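Local coordinates for D-glycero-alpha-D-manno-heptose 7-phosphate kinase (Campylobacter jejuni subsp. jejuni, PDB 4N3O), which phosphorylates D-glycero-alpha-D-manno-heptose 7-phosphate at C-1 with ATP, giving the 1,7-bisphosphate on the pathway to GDP-heptose for the capsule, at residues M175-Y178 / R182-V185. Residues are numbered along the deposited sequence; the frame is centred on the assembly and turned at random.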
# COMPACT_ATOMS: atom_id res chain seq x y z
N MSE A 175 -13.35 19.22 0.55
CA MSE A 175 -13.99 20.02 -0.47
C MSE A 175 -15.29 20.60 0.00
O MSE A 175 -16.15 19.90 0.55
CB MSE A 175 -14.15 19.13 -1.68
CG MSE A 175 -12.83 18.37 -1.84
SE MSE A 175 -12.83 17.58 -3.61
CE MSE A 175 -11.08 16.71 -3.72
N GLU A 176 -15.42 21.92 -0.19
CA GLU A 176 -16.61 22.66 0.18
C GLU A 176 -17.33 23.11 -1.07
O GLU A 176 -16.71 23.55 -2.04
CB GLU A 176 -16.25 23.82 1.11
CG GLU A 176 -15.93 23.32 2.51
CD GLU A 176 -15.17 24.32 3.35
OE1 GLU A 176 -15.66 24.68 4.45
OE2 GLU A 176 -14.08 24.74 2.90
N PHE A 177 -18.65 22.96 -1.05
CA PHE A 177 -19.46 23.30 -2.21
C PHE A 177 -20.31 24.55 -1.98
O PHE A 177 -20.95 24.71 -0.94
CB PHE A 177 -20.34 22.12 -2.58
CG PHE A 177 -19.57 20.85 -2.79
CD1 PHE A 177 -18.68 20.74 -3.85
CD2 PHE A 177 -19.74 19.77 -1.93
CE1 PHE A 177 -17.96 19.58 -4.05
CE2 PHE A 177 -19.02 18.60 -2.13
CZ PHE A 177 -18.13 18.51 -3.19
N TYR A 178 -20.30 25.44 -2.98
CA TYR A 178 -21.06 26.67 -2.92
C TYR A 178 -21.97 26.82 -4.15
O TYR A 178 -21.51 26.82 -5.30
CB TYR A 178 -20.13 27.87 -2.79
CG TYR A 178 -19.41 27.92 -1.46
CD1 TYR A 178 -19.98 28.54 -0.36
CD2 TYR A 178 -18.15 27.33 -1.31
CE1 TYR A 178 -19.33 28.58 0.86
CE2 TYR A 178 -17.49 27.36 -0.10
CZ TYR A 178 -18.08 27.99 0.99
OH TYR A 178 -17.44 28.03 2.19
N ARG A 182 -19.32 26.40 -7.46
CA ARG A 182 -17.93 26.54 -7.02
C ARG A 182 -17.47 25.47 -6.03
O ARG A 182 -17.97 25.38 -4.91
CB ARG A 182 -17.71 27.93 -6.39
CG ARG A 182 -17.41 29.04 -7.39
CD ARG A 182 -17.48 30.43 -6.75
NE ARG A 182 -16.91 30.46 -5.40
CZ ARG A 182 -17.63 30.43 -4.27
NH1 ARG A 182 -18.96 30.41 -4.29
NH2 ARG A 182 -17.00 30.45 -3.09
N VAL A 183 -16.52 24.65 -6.46
CA VAL A 183 -15.96 23.63 -5.60
C VAL A 183 -14.66 24.21 -5.08
O VAL A 183 -13.75 24.50 -5.86
CB VAL A 183 -15.65 22.31 -6.34
CG1 VAL A 183 -15.09 21.28 -5.36
CG2 VAL A 183 -16.89 21.77 -7.04
N ILE A 184 -14.61 24.45 -3.78
CA ILE A 184 -13.39 24.94 -3.14
C ILE A 184 -12.70 23.69 -2.60
O ILE A 184 -13.26 22.92 -1.82
CB ILE A 184 -13.67 26.03 -2.08
CG1 ILE A 184 -13.88 27.39 -2.77
CG2 ILE A 184 -12.49 26.21 -1.15
CD1 ILE A 184 -14.89 27.39 -3.90
N VAL A 185 -11.49 23.47 -3.08
CA VAL A 185 -10.74 22.30 -2.69
C VAL A 185 -9.63 22.72 -1.76
O VAL A 185 -8.83 23.58 -2.10
CB VAL A 185 -10.14 21.61 -3.92
CG1 VAL A 185 -9.30 20.41 -3.51
CG2 VAL A 185 -11.25 21.19 -4.86
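The carbonyl oxygen of Ile184 accepts a hydrogen bond from the amide N of Glu176 at 2.9 Å in a nearly straight bond, and the CA of Met175 makes a further CH...O contact with the same oxygen. Ile184 N returns the bond to Glu176 O, also at 2.9 Å, closing the hydrogen-bonded pair of two antiparallel strands. At the next hydrogen-bonded pair toward the turn, Tyr178 N donates to Arg182 O at 3.0 Å, whereas the reverse bond, Arg182 N to Tyr178 O, is weak and bent to 132° at the hydrogen.

On the face that carries Tyr178 and Arg182, the arginine chain bends at chi3 (40°) and brings its guanidinium obliquely across the base of the tyrosine side chain, nearest CB. NH1 lies close to Tyr178 CB, and NH2 sits 3.8 Å from Tyr178 CD2; the two planes are inclined by 32°. Ile184 CD1 approaches the same CD2 more loosely. Glu176, on this face too, turns its carboxylate to Lys244 in a salt bridge.

Apolar side chains line the other face. Phe177 and Val183 stand side by side: CG1 of the valine meets the ring obliquely, 3.6 Å from CE1, while CG2 reaches the ring edge in plane. Farther along, the extended selenomethionine Met175 runs beside Val185, with SE near CG2 and CE 4.1 Å from CG1. Tyr165 of helix 162-169 touches both Met175 and Val185, and Phe177 rests on Gln162 and on strand 31-40, to which strand 172-178 also hydrogen-bonds.

Strands 172-178 and 182-188 thus form an antiparallel beta hairpin at the margin of the large mixed sheet of this GHMP kinase, its apolar face turned toward the helix that carries the probable proton acceptor, Asp163.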